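PDB 5LKB: glutathione S-transferase omega-like 2 from Saccharomyces cerevisiae, which uses glutathione as a one-cysteine thiol transferase, reducing dehydroascorbate and dimethylarsinic acid, and reacts with glutathionyl-(hydro)quinones. Local coordinates for residues 70-74 against 119-123; 79-83 against 130-134; 43-47 against 341-346; 223-228 against 301-307. One frame throughout, in Å; residues are numbered along the deposited sequence.

Contact 1 (70-74 against 119-123); sequences VHWHL and IKNDS
N121 (80 Å² covered), W72 (62 Å²) and H73 (41 Å²) carry this meeting of two loops, neither of them regular helix or strand. Residues 120-123 form a type I beta turn, closed by S123 N to K120 O at 2.9 Å, and its N121 faces H73, CA to CA 6.1 Å. N121 CB sits 3.7 Å from the centroid of the H73 ring, 3° off its normal: a CH-pi contact. H73 has chi1 t; its ND1 is held by R80, while N121 OD1 accepts from R348. W72 takes chi1 p, which brings its ring end to the turn: CZ2 lies 3.6 Å from I119 CG2, CH2 3.6 Å from K120 O, and NE1 bonds D129. The one direct hydrogen bond across is H71 NE2 to S123 O, 2.8 Å at 153°; H71 ND1 accepts from H73 N at 2.9 Å, fixing the ring from both nitrogens. Such loop-on-loop contact belongs here to the long connection following strand 66-69 of the thioredoxin-like domain, close to glutathione-binding W79.

Contact 2 (79-83 against 130-134); sequences WRFLD and ATNEP
Two loop segments, extended over most of their length, come together round L82 and N132 (CA to CA 4.8 Å) and then diverge. The first begins at W79, a glutathione-binding residue whose ring stacks on H345 and lies clear of 130-134. R80 has its CA-to-CB bond directed away from that segment, and its guanidinium bonds N121 O and H73 ND1. F81, chi1 m, turns toward it: E133 CB lies 3.6 Å from the ring centroid, 8° off the normal, a CH-pi contact over the face, while T131 O approaches the ring edge and lies 3.7 Å from F81 CB. The carboxylate of E133 leads away to the backbone N of Y136. At L82 the backbones join: L82 N donates to T131 O (3.1 Å, 155°), and N132 CA makes a CA-H...O contact of 3.0 Å with L82 O. Water 1 accepts from E133 N at 2.7 Å and donates weakly to L82 O at 3.4 Å. L82 CG packs on A130 CB at 3.9 Å. The result is a single bridge-like backbone link between two loop portions of the thioredoxin-like domain, beginning at the glutathione site.

Contact 3 (43-47 against 341-346); sequences SLACP and HIKLHY
This is a buried loop-on-helix contact between the thioredoxin-like and the helical C-terminal domain of a glutathione transferase: the active-site loop 43-47 rests on helix 339-349. The backbones approach closely, A45 CA 4.1 Å from I342 CA, without a direct hydrogen bond across. A45 has most surface covered (88 Å²); its methyl sits on the helix backbone, CB 3.3 Å from H341 O, beside H345. L44 (chi1 m, chi2 t) lays CD1 over the H341 ring, 4.1 Å from the centroid and 7° off the normal, a CH-pi contact. H341 NE2 donates to V128 O, and its ND1 meets water 2 at 2.8 Å. That water also lies 2.7 Å from S43 OG and accepts from L44 N at 3.0 Å, so it bridges loop and helix. S43 OG accepts from A45 N (3.0 Å, 154°), an ST turn that sets the bend before C46. C46, the nucleophile, occupies the N-cap of helix 47-58, its CA-to-CB bond directed away from 341-346. Y346, chi1 m, brings its OH to 3.4 Å from P47 CD and bonds Y224. H345 ND1 is held by W72 O, and its ring stacks on W79. The loop thus lies between strand 38-42 and helix 47-58, with helix 339-349 against it and helix 285-304 alongside, where R296 bonds A45 O and touches I342.

Contact 4 (223-228 against 301-307); sequences VYKTGF and YVQHFKC
F305 is the centre of this contact: 114 Å² is covered by 223-228, and its rotamer (chi1 m, chi2 -9°) places the ring against helix 222-227. F305 CD2 lies 3.2 Å from V223 O, and CD1 3.6 Å from G227 CA. G227 CA and F305 CA are 3.7 Å apart; with F305 as placed, a CB at G227 has no room, since an ideal one would fall 2.1 Å from F305 CD1. F305 presents its edge to two rings, the face of Y224 (offset edge-to-face, centroids 5.2 Å, planes at 65°) and the face of F228 (edge-to-face, 5.2 Å, 66°), making an aromatic cluster. Y224 (chi1 m) begins away from 301-307, but its end returns, CD1 3.5 Å from F305 CE2; its OH bonds Y346, and its ring makes cation-pi contact with glutathione-binding R15. F228 (chi1 m, chi2 -21°) likewise brings CE1 to 3.8 Å from F305 CE1. V223, chi1 m, sets CG2 3.7 Å from the ring centroid of Y301, also chi1 m (CH-pi, 12° off the normal), and CG1 4.0 Å from C307 SG, which T226 CG2 approaches at 3.7 Å. Water 3 donates to G227 O and H304 O, both 2.9 Å. Helix 222-227 here meets the residues that leave helix 285-304, with helix 232-264 against T226, P47 of helix 47-58 touching Y224 and Y301, and Q303 bonding Q303 of the second subunit.

How the contacts relate
Contact 3 joins residues 294 apart and encloses the other three along the chain: contacts 1 and 2 interlock, their segments alternating, and contact 4 follows in series. Contacts 1 and 2, with centres 11 Å apart, both belong to the thioredoxin-like domain and the long excursion after strand 66-69; contact 4 lies wholly in the helical domain, its centre about 21 and 28 Å from theirs. Contact 3 spans both domains. Helix 339-349 links them: H345 ND1 donates to W72 O and its ring stacks on W79, while Y346 OH meets Y224 OH at 2.5 Å and Y301 OH at 2.8 Å. Contact 3 holds nucleophile C46; glutathione-binding W79 and Y224, in cation-pi contact with R15, approach that site from the two domains.

Contact 1 (70-74 against 119-123)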
loop_
_atom_site.group_PDB
_atom_site.type_symbol
_atom_site.label_atom_id
_atom_site.label_comp_id
_atom_site.label_asym_id
_atom_site.label_seq_id
_atom_site.Cartn_x
_atom_site.Cartn_y
_atom_site.Cartn_z
ATOM N N VAL A 70 7.680 -20.028 -16.977
ATOM C CA VAL A 70 8.749 -19.957 -16.007
ATOM C C VAL A 70 8.200 -19.779 -14.589
ATOM O O VAL A 70 7.053 -19.371 -14.398
ATOM C CB VAL A 70 9.737 -18.822 -16.335
ATOM C CG1 VAL A 70 10.467 -19.139 -17.678
ATOM C CG2 VAL A 70 9.103 -17.459 -16.363
ATOM N N HIS A 71 9.066 -20.052 -13.623
ATOM C CA HIS A 71 8.785 -19.839 -12.204
ATOM C C HIS A 71 8.548 -18.364 -11.971
ATOM O O HIS A 71 9.130 -17.500 -12.630
ATOM C CB HIS A 71 9.963 -20.319 -11.379
ATOM C CG HIS A 71 9.649 -20.647 -9.960
ATOM N ND1 HIS A 71 9.440 -19.681 -9.009
ATOM C CD2 HIS A 71 9.560 -21.838 -9.321
ATOM C CE1 HIS A 71 9.238 -20.268 -7.839
ATOM N NE2 HIS A 71 9.316 -21.582 -8.002
ATOM N N TRP A 72 7.665 -18.071 -11.000
ATOM C CA TRP A 72 7.410 -16.685 -10.614
ATOM C C TRP A 72 8.577 -16.029 -9.890
ATOM O O TRP A 72 8.665 -14.798 -9.901
ATOM C CB TRP A 72 6.117 -16.577 -9.776
ATOM C CG TRP A 72 6.057 -17.597 -8.643
ATOM C CD1 TRP A 72 5.385 -18.780 -8.683
ATOM C CD2 TRP A 72 6.727 -17.551 -7.379
ATOM N NE1 TRP A 72 5.593 -19.485 -7.512
ATOM C CE2 TRP A 72 6.407 -18.752 -6.702
ATOM C CE3 TRP A 72 7.579 -16.626 -6.750
ATOM C CZ2 TRP A 72 6.872 -19.027 -5.426
ATOM C CZ3 TRP A 72 8.033 -16.921 -5.461
ATOM C CH2 TRP A 72 7.685 -18.111 -4.835
ATOM N N HIS A 73 9.499 -16.796 -9.320
ATOM C CA HIS A 73 10.622 -16.228 -8.601
ATOM C C HIS A 73 11.763 -15.864 -9.566
ATOM O O HIS A 73 12.332 -16.745 -10.242
ATOM C CB HIS A 73 11.140 -17.125 -7.482
ATOM C CG HIS A 73 12.230 -16.489 -6.689
ATOM N ND1 HIS A 73 13.494 -17.037 -6.567
ATOM C CD2 HIS A 73 12.253 -15.336 -5.977
ATOM C CE1 HIS A 73 14.231 -16.254 -5.796
ATOM N NE2 HIS A 73 13.507 -15.203 -5.443
ATOM N N LEU A 74 12.156 -14.587 -9.583
ATOM C CA LEU A 74 13.210 -14.113 -10.473
ATOM C C LEU A 74 14.465 -13.799 -9.662
ATOM O O LEU A 74 14.533 -12.789 -8.952
ATOM C CB LEU A 74 12.707 -12.925 -11.281
ATOM C CG LEU A 74 13.718 -12.261 -12.220
ATOM C CD1 LEU A 74 14.228 -13.202 -13.322
ATOM C CD2 LEU A 74 13.056 -11.115 -12.907
ATOM N N ILE A 119 4.786 -20.874 1.142
ATOM C CA ILE A 119 5.393 -21.009 -0.182
ATOM C C ILE A 119 6.745 -20.318 -0.126
ATOM O O ILE A 119 6.816 -19.092 0.001
ATOM C CB ILE A 119 4.506 -20.362 -1.249
ATOM C CG1 ILE A 119 3.121 -21.002 -1.241
ATOM C CG2 ILE A 119 5.204 -20.502 -2.601
ATOM C CD1 ILE A 119 2.122 -20.319 -2.041
ATOM N N LYS A 120 7.824 -21.086 -0.236
ATOM C CA LYS A 120 9.155 -20.498 -0.218
ATOM C C LYS A 120 9.570 -20.157 -1.665
ATOM O O LYS A 120 8.970 -20.638 -2.632
ATOM C CB LYS A 120 10.174 -21.467 0.386
ATOM C CG LYS A 120 9.906 -22.023 1.766
ATOM C CD LYS A 120 9.811 -20.951 2.756
ATOM C CE LYS A 120 9.507 -21.544 4.162
ATOM N NZ LYS A 120 8.850 -20.555 5.112
ATOM N N ASN A 121 10.609 -19.334 -1.787
ATOM C CA ASN A 121 11.116 -18.880 -3.097
ATOM C C ASN A 121 11.705 -20.014 -3.890
ATOM O O ASN A 121 11.785 -19.904 -5.121
ATOM C CB ASN A 121 12.151 -17.779 -2.954
ATOM C CG ASN A 121 11.559 -16.520 -2.393
ATOM O OD1 ASN A 121 10.334 -16.385 -2.384
ATOM N ND2 ASN A 121 12.388 -15.622 -1.886
ATOM N N ASP A 122 12.072 -21.112 -3.234
ATOM C CA ASP A 122 12.523 -22.294 -3.956
ATOM C C ASP A 122 11.413 -23.338 -4.136
ATOM O O ASP A 122 11.690 -24.516 -4.416
ATOM C CB ASP A 122 13.789 -22.865 -3.319
ATOM C CG ASP A 122 13.570 -23.370 -1.950
ATOM O OD1 ASP A 122 12.398 -23.306 -1.464
ATOM O OD2 ASP A 122 14.583 -23.808 -1.330
ATOM N N SER A 123 10.154 -22.917 -4.047
ATOM C CA SER A 123 9.032 -23.834 -4.184
ATOM C C SER A 123 9.097 -24.556 -5.529
ATOM O O SER A 123 9.427 -23.942 -6.565
ATOM C CB SER A 123 7.716 -23.063 -4.059
ATOM O OG SER A 123 6.596 -23.927 -4.092
#

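Contact 2 (79-83 against 130-134)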
loop_
_atom_site.group_PDB
_atom_site.type_symbol
_atom_site.label_atom_id
_atom_site.label_comp_id
_atom_site.label_asym_id
_atom_site.label_seq_id
_atom_site.Cartn_x
_atom_site.Cartn_y
_atom_site.Cartn_z
ATOM N N TRP A 79 14.978 -15.778 -15.261
ATOM C CA TRP A 79 13.817 -16.662 -15.184
ATOM C C TRP A 79 14.251 -18.105 -15.365
ATOM O O TRP A 79 15.173 -18.409 -16.149
ATOM C CB TRP A 79 12.802 -16.321 -16.260
ATOM C CG TRP A 79 12.225 -14.930 -16.279
ATOM C CD1 TRP A 79 12.548 -13.908 -17.111
ATOM C CD2 TRP A 79 11.204 -14.402 -15.395
ATOM N NE1 TRP A 79 11.781 -12.812 -16.871
ATOM C CE2 TRP A 79 10.918 -13.103 -15.837
ATOM C CE3 TRP A 79 10.458 -14.941 -14.337
ATOM C CZ2 TRP A 79 9.965 -12.300 -15.240
ATOM C CZ3 TRP A 79 9.456 -14.159 -13.762
ATOM C CH2 TRP A 79 9.224 -12.848 -14.202
ATOM N N ARG A 80 13.528 -19.006 -14.712
ATOM C CA ARG A 80 13.890 -20.407 -14.603
ATOM C C ARG A 80 12.676 -21.307 -14.763
ATOM O O ARG A 80 11.512 -20.903 -14.619
ATOM C CB ARG A 80 14.691 -20.715 -13.326
ATOM C CG ARG A 80 13.883 -20.723 -12.057
ATOM C CD ARG A 80 14.780 -20.914 -10.845
ATOM N NE ARG A 80 13.926 -21.126 -9.646
ATOM C CZ ARG A 80 13.709 -20.243 -8.666
ATOM N NH1 ARG A 80 12.889 -20.593 -7.678
ATOM N NH2 ARG A 80 14.305 -19.050 -8.624
ATOM N N PHE A 81 12.953 -22.564 -15.119
ATOM C CA PHE A 81 11.958 -23.603 -15.245
ATOM C C PHE A 81 12.139 -24.667 -14.157
ATOM O O PHE A 81 13.215 -24.784 -13.554
ATOM C CB PHE A 81 12.133 -24.302 -16.606
ATOM C CG PHE A 81 11.953 -23.397 -17.781
ATOM C CD1 PHE A 81 10.687 -23.199 -18.281
ATOM C CD2 PHE A 81 13.040 -22.789 -18.408
ATOM C CE1 PHE A 81 10.498 -22.383 -19.398
ATOM C CE2 PHE A 81 12.858 -21.952 -19.511
ATOM C CZ PHE A 81 11.585 -21.770 -20.026
ATOM N N LEU A 82 11.077 -25.452 -13.931
ATOM C CA LEU A 82 11.161 -26.637 -13.082
ATOM C C LEU A 82 11.468 -27.863 -13.931
ATOM O O LEU A 82 11.044 -27.954 -15.075
ATOM C CB LEU A 82 9.837 -26.891 -12.366
ATOM C CG LEU A 82 9.606 -26.055 -11.100
ATOM C CD1 LEU A 82 8.232 -26.447 -10.459
ATOM C CD2 LEU A 82 10.712 -26.200 -10.090
ATOM N N ASP A 83 12.203 -28.803 -13.350
ATOM C CA ASP A 83 12.547 -30.070 -14.016
ATOM C C ASP A 83 11.360 -31.009 -14.200
ATOM O O ASP A 83 10.408 -31.028 -13.405
ATOM C CB ASP A 83 13.635 -30.783 -13.211
ATOM C CG ASP A 83 14.990 -30.141 -13.377
ATOM O OD1 ASP A 83 15.305 -29.755 -14.521
ATOM O OD2 ASP A 83 15.745 -30.019 -12.381
ATOM N N ALA A 130 5.489 -23.441 -11.867
ATOM C CA ALA A 130 6.193 -23.361 -13.148
ATOM C C ALA A 130 5.928 -24.649 -13.889
ATOM O O ALA A 130 5.431 -25.631 -13.318
ATOM C CB ALA A 130 7.685 -23.194 -12.954
ATOM N N THR A 131 6.194 -24.596 -15.202
ATOM C CA THR A 131 6.342 -25.822 -15.975
ATOM C C THR A 131 7.817 -26.061 -16.237
ATOM O O THR A 131 8.694 -25.289 -15.873
ATOM C CB THR A 131 5.575 -25.751 -17.312
ATOM O OG1 THR A 131 6.287 -24.903 -18.237
ATOM C CG2 THR A 131 4.216 -25.158 -17.176
ATOM N N ASN A 132 8.065 -27.163 -16.945
ATOM C CA ASN A 132 9.376 -27.439 -17.479
ATOM C C ASN A 132 9.537 -26.707 -18.803
ATOM O O ASN A 132 8.585 -26.172 -19.381
ATOM C CB ASN A 132 9.559 -28.949 -17.640
ATOM C CG ASN A 132 8.594 -29.564 -18.645
ATOM O OD1 ASN A 132 7.440 -29.152 -18.784
ATOM N ND2 ASN A 132 9.051 -30.615 -19.334
ATOM N N GLU A 133 10.784 -26.705 -19.295
ATOM C CA GLU A 133 11.088 -26.328 -20.666
ATOM C C GLU A 133 11.078 -27.653 -21.443
ATOM O O GLU A 133 12.014 -28.449 -21.282
ATOM C CB GLU A 133 12.454 -25.621 -20.711
ATOM C CG GLU A 133 12.791 -24.938 -22.046
ATOM C CD GLU A 133 12.912 -25.980 -23.157
ATOM O OE1 GLU A 133 13.940 -26.703 -23.110
ATOM O OE2 GLU A 133 11.983 -26.086 -23.983
ATOM N N PRO A 134 10.031 -27.947 -22.214
ATOM C CA PRO A 134 9.808 -29.330 -22.686
ATOM C C PRO A 134 10.587 -29.745 -23.927
ATOM O O PRO A 134 10.585 -30.943 -24.214
ATOM C CB PRO A 134 8.302 -29.355 -22.974
ATOM C CG PRO A 134 8.022 -27.935 -23.458
ATOM C CD PRO A 134 8.967 -27.033 -22.692
HETATM O O HOH W 1 12.895 -27.669 -17.930
#

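Contact 3 (43-47 against 341-346)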
loop_
_atom_site.group_PDB
_atom_site.type_symbol
_atom_site.label_atom_id
_atom_site.label_comp_id
_atom_site.label_asym_id
_atom_site.label_seq_id
_atom_site.Cartn_x
_atom_site.Cartn_y
_atom_site.Cartn_z
ATOM N N SER A 43 6.190 -15.709 -18.386
ATOM C CA SER A 43 5.808 -15.745 -16.974
ATOM C C SER A 43 4.385 -15.255 -16.852
ATOM O O SER A 43 4.009 -14.285 -17.480
ATOM C CB SER A 43 6.702 -14.875 -16.097
ATOM O OG SER A 43 6.182 -14.762 -14.766
ATOM N N LEU A 44 3.574 -15.928 -16.012
ATOM C CA LEU A 44 2.241 -15.405 -15.692
ATOM C C LEU A 44 2.275 -14.156 -14.804
ATOM O O LEU A 44 1.281 -13.425 -14.790
ATOM C CB LEU A 44 1.454 -16.486 -14.967
ATOM C CG LEU A 44 0.975 -17.679 -15.772
ATOM C CD1 LEU A 44 0.534 -18.832 -14.920
ATOM C CD2 LEU A 44 -0.162 -17.195 -16.647
ATOM N N ALA A 45 3.402 -13.818 -14.217
ATOM C CA ALA A 45 3.492 -12.603 -13.403
ATOM C C ALA A 45 3.674 -11.353 -14.263
ATOM O O ALA A 45 3.329 -10.230 -13.835
ATOM C CB ALA A 45 4.673 -12.691 -12.457
ATOM N N CYS A 46 4.252 -11.543 -15.490
ATOM C CA CYS A 46 4.736 -10.431 -16.295
ATOM C C CYS A 46 3.597 -9.846 -17.109
ATOM O O CYS A 46 2.971 -10.584 -17.876
ATOM C CB CYS A 46 5.804 -10.943 -17.289
ATOM S SG CYS A 46 6.295 -9.735 -18.499
ATOM N N PRO A 47 3.348 -8.530 -17.058
ATOM C CA PRO A 47 2.255 -7.942 -17.825
ATOM C C PRO A 47 2.543 -7.883 -19.323
ATOM O O PRO A 47 1.610 -7.750 -20.126
ATOM C CB PRO A 47 2.143 -6.524 -17.219
ATOM C CG PRO A 47 3.499 -6.195 -16.789
ATOM C CD PRO A 47 4.055 -7.488 -16.240
ATOM N N HIS A 341 0.916 -15.940 -8.990
ATOM C CA HIS A 341 2.165 -15.635 -9.680
ATOM C C HIS A 341 2.452 -14.137 -9.661
ATOM O O HIS A 341 3.598 -13.725 -9.459
ATOM C CB HIS A 341 2.125 -16.115 -11.135
ATOM C CG HIS A 341 2.427 -17.575 -11.302
ATOM N ND1 HIS A 341 3.453 -18.043 -12.104
ATOM C CD2 HIS A 341 1.853 -18.659 -10.735
ATOM C CE1 HIS A 341 3.512 -19.354 -11.991
ATOM N NE2 HIS A 341 2.545 -19.757 -11.187
ATOM N N ILE A 342 1.426 -13.319 -9.907
ATOM C CA ILE A 342 1.578 -11.870 -9.896
ATOM C C ILE A 342 2.130 -11.388 -8.549
ATOM O O ILE A 342 3.146 -10.703 -8.472
ATOM C CB ILE A 342 0.256 -11.189 -10.249
ATOM C CG1 ILE A 342 -0.077 -11.390 -11.741
ATOM C CG2 ILE A 342 0.233 -9.725 -9.890
ATOM C CD1 ILE A 342 -1.490 -11.079 -12.099
ATOM N N LYS A 343 1.419 -11.709 -7.463
ATOM C CA LYS A 343 1.840 -11.177 -6.175
ATOM C C LYS A 343 3.165 -11.729 -5.712
ATOM O O LYS A 343 4.010 -10.972 -5.152
ATOM C CB LYS A 343 0.752 -11.430 -5.109
ATOM C CG LYS A 343 -0.506 -10.578 -5.357
ATOM C CD LYS A 343 -1.678 -10.975 -4.460
ATOM C CE LYS A 343 -1.449 -10.705 -2.996
ATOM N NZ LYS A 343 -1.685 -9.315 -2.732
ATOM N N LEU A 344 3.356 -13.036 -5.878
ATOM C CA LEU A 344 4.612 -13.648 -5.458
ATOM C C LEU A 344 5.790 -13.124 -6.263
ATOM O O LEU A 344 6.833 -12.786 -5.709
ATOM C CB LEU A 344 4.523 -15.177 -5.556
ATOM C CG LEU A 344 3.621 -15.886 -4.542
ATOM C CD1 LEU A 344 3.414 -17.313 -5.014
ATOM C CD2 LEU A 344 4.321 -15.824 -3.164
ATOM N N HIS A 345 5.645 -13.022 -7.588
ATOM C CA HIS A 345 6.793 -12.565 -8.382
ATOM C C HIS A 345 7.351 -11.256 -7.851
ATOM O O HIS A 345 8.558 -11.124 -7.575
ATOM C CB HIS A 345 6.419 -12.376 -9.854
ATOM C CG HIS A 345 7.454 -11.606 -10.586
ATOM N ND1 HIS A 345 8.715 -12.119 -10.774
ATOM C CD2 HIS A 345 7.474 -10.334 -11.066
ATOM C CE1 HIS A 345 9.481 -11.186 -11.319
ATOM N NE2 HIS A 345 8.753 -10.097 -11.514
ATOM N N TYR A 346 6.492 -10.234 -7.782
ATOM C CA TYR A 346 6.997 -8.915 -7.497
ATOM C C TYR A 346 7.541 -8.845 -6.083
ATOM O O TYR A 346 8.635 -8.339 -5.857
ATOM C CB TYR A 346 5.888 -7.894 -7.695
ATOM C CG TYR A 346 5.566 -7.540 -9.174
ATOM C CD1 TYR A 346 4.633 -8.269 -9.904
ATOM C CD2 TYR A 346 6.143 -6.436 -9.779
ATOM C CE1 TYR A 346 4.323 -7.916 -11.172
ATOM C CE2 TYR A 346 5.863 -6.086 -11.080
ATOM C CZ TYR A 346 4.960 -6.836 -11.778
ATOM O OH TYR A 346 4.559 -6.521 -13.052
HETATM O O HOH W 2 5.384 -17.226 -14.005
#

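Contact 4 (223-228 against 301-307)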
loop_
_atom_site.group_PDB
_atom_site.type_symbol
_atom_site.label_atom_id
_atom_site.label_comp_id
_atom_site.label_asym_id
_atom_site.label_seq_id
_atom_site.Cartn_x
_atom_site.Cartn_y
_atom_site.Cartn_z
ATOM N N VAL A 223 4.364 2.540 -14.204
ATOM C CA VAL A 223 4.420 1.935 -12.858
ATOM C C VAL A 223 5.799 1.408 -12.531
ATOM O O VAL A 223 6.223 1.456 -11.382
ATOM C CB VAL A 223 3.360 0.855 -12.643
ATOM C CG1 VAL A 223 1.962 1.433 -12.815
ATOM C CG2 VAL A 223 3.548 -0.373 -13.586
ATOM N N TYR A 224 6.585 0.944 -13.537
ATOM C CA TYR A 224 7.925 0.428 -13.306
ATOM C C TYR A 224 8.940 1.550 -13.083
ATOM O O TYR A 224 9.783 1.448 -12.197
ATOM C CB TYR A 224 8.380 -0.401 -14.501
ATOM C CG TYR A 224 7.763 -1.781 -14.544
ATOM C CD1 TYR A 224 8.312 -2.810 -13.835
ATOM C CD2 TYR A 224 6.701 -2.052 -15.352
ATOM C CE1 TYR A 224 7.789 -4.099 -13.875
ATOM C CE2 TYR A 224 6.118 -3.345 -15.385
ATOM C CZ TYR A 224 6.718 -4.381 -14.679
ATOM O OH TYR A 224 6.218 -5.699 -14.716
ATOM N N LYS A 225 8.834 2.636 -13.872
ATOM C CA LYS A 225 9.677 3.813 -13.598
ATOM C C LYS A 225 9.419 4.378 -12.194
ATOM O O LYS A 225 10.349 4.876 -11.543
ATOM C CB LYS A 225 9.450 4.854 -14.697
ATOM C CG LYS A 225 9.936 4.403 -16.097
ATOM C CD LYS A 225 9.808 5.505 -17.141
ATOM C CE LYS A 225 8.382 5.754 -17.468
ATOM N NZ LYS A 225 8.221 6.735 -18.585
ATOM N N THR A 226 8.166 4.255 -11.715
ATOM C CA THR A 226 7.825 4.661 -10.349
ATOM C C THR A 226 8.410 3.692 -9.327
ATOM O O THR A 226 9.101 4.116 -8.407
ATOM C CB THR A 226 6.306 4.750 -10.210
ATOM O OG1 THR A 226 5.760 5.686 -11.127
ATOM C CG2 THR A 226 5.928 5.161 -8.806
ATOM N N GLY A 227 8.126 2.393 -9.456
ATOM C CA GLY A 227 8.475 1.473 -8.390
ATOM C C GLY A 227 9.936 1.121 -8.331
ATOM O O GLY A 227 10.442 0.772 -7.260
ATOM N N PHE A 228 10.612 1.147 -9.489
ATOM C CA PHE A 228 12.032 0.873 -9.552
ATOM C C PHE A 228 12.874 2.136 -9.355
ATOM O O PHE A 228 14.100 2.036 -9.293
ATOM C CB PHE A 228 12.390 0.234 -10.893
ATOM C CG PHE A 228 11.968 -1.213 -11.095
ATOM C CD1 PHE A 228 11.685 -2.075 -10.042
ATOM C CD2 PHE A 228 11.946 -1.731 -12.413
ATOM C CE1 PHE A 228 11.396 -3.405 -10.266
ATOM C CE2 PHE A 228 11.619 -3.053 -12.628
ATOM C CZ PHE A 228 11.358 -3.881 -11.567
ATOM N N TYR A 301 0.799 -3.039 -7.662
ATOM C CA TYR A 301 1.486 -1.786 -7.936
ATOM C C TYR A 301 1.245 -0.727 -6.836
ATOM O O TYR A 301 2.126 0.086 -6.561
ATOM C CB TYR A 301 1.127 -1.234 -9.293
ATOM C CG TYR A 301 1.550 -2.142 -10.445
ATOM C CD1 TYR A 301 2.719 -2.915 -10.405
ATOM C CD2 TYR A 301 0.771 -2.201 -11.572
ATOM C CE1 TYR A 301 3.102 -3.714 -11.510
ATOM C CE2 TYR A 301 1.145 -2.966 -12.664
ATOM C CZ TYR A 301 2.299 -3.711 -12.604
ATOM O OH TYR A 301 2.703 -4.511 -13.664
ATOM N N VAL A 302 0.061 -0.714 -6.230
ATOM C CA VAL A 302 -0.243 0.223 -5.144
ATOM C C VAL A 302 0.757 0.080 -3.979
ATOM O O VAL A 302 1.466 1.040 -3.637
ATOM C CB VAL A 302 -1.689 0.057 -4.671
ATOM C CG1 VAL A 302 -1.945 0.858 -3.381
ATOM C CG2 VAL A 302 -2.642 0.563 -5.713
ATOM N N GLN A 303 0.861 -1.097 -3.385
ATOM C CA GLN A 303 1.748 -1.283 -2.243
ATOM C C GLN A 303 3.201 -1.379 -2.631
ATOM O O GLN A 303 4.083 -0.813 -1.960
ATOM C CB GLN A 303 1.341 -2.519 -1.452
ATOM C CG GLN A 303 2.001 -2.752 -0.130
ATOM C CD GLN A 303 3.413 -3.258 -0.189
ATOM O OE1 GLN A 303 3.785 -4.025 -1.073
ATOM N NE2 GLN A 303 4.228 -2.831 0.763
ATOM N N HIS A 304 3.484 -2.169 -3.643
ATOM C CA HIS A 304 4.817 -2.622 -3.920
ATOM C C HIS A 304 5.576 -1.594 -4.733
ATOM O O HIS A 304 6.795 -1.371 -4.487
ATOM C CB HIS A 304 4.756 -3.931 -4.697
ATOM C CG HIS A 304 6.093 -4.514 -5.023
ATOM N ND1 HIS A 304 6.917 -5.125 -4.088
ATOM C CD2 HIS A 304 6.713 -4.629 -6.227
ATOM C CE1 HIS A 304 8.017 -5.538 -4.714
ATOM N NE2 HIS A 304 7.918 -5.228 -6.000
ATOM N N PHE A 305 4.941 -1.001 -5.730
ATOM C CA PHE A 305 5.555 0.069 -6.511
ATOM C C PHE A 305 5.147 1.464 -6.015
ATOM O O PHE A 305 5.508 2.478 -6.614
ATOM C CB PHE A 305 5.224 -0.061 -8.015
ATOM C CG PHE A 305 6.022 -1.130 -8.761
ATOM C CD1 PHE A 305 7.114 -1.820 -8.178
ATOM C CD2 PHE A 305 5.739 -1.409 -10.101
ATOM C CE1 PHE A 305 7.907 -2.763 -8.888
ATOM C CE2 PHE A 305 6.530 -2.299 -10.818
ATOM C CZ PHE A 305 7.601 -3.014 -10.201
ATOM N N LYS A 306 4.451 1.554 -4.889
ATOM C CA LYS A 306 4.128 2.821 -4.252
ATOM C C LYS A 306 3.297 3.722 -5.134
ATOM O O LYS A 306 3.295 4.959 -4.983
ATOM C CB LYS A 306 5.370 3.539 -3.672
ATOM C CG LYS A 306 6.247 2.656 -2.806
ATOM C CD LYS A 306 7.490 3.437 -2.344
ATOM C CE LYS A 306 8.327 2.561 -1.384
ATOM N NZ LYS A 306 8.819 1.164 -1.815
ATOM N N CYS A 307 2.450 3.107 -5.988
ATOM C CA CYS A 307 1.587 3.851 -6.874
ATOM C C CYS A 307 0.255 3.992 -6.172
ATOM O O CYS A 307 -0.734 3.341 -6.478
ATOM C CB CYS A 307 1.421 3.035 -8.132
ATOM S SG CYS A 307 2.892 3.106 -9.253
HETATM O O HOH W 3 8.715 0.701 -4.952
#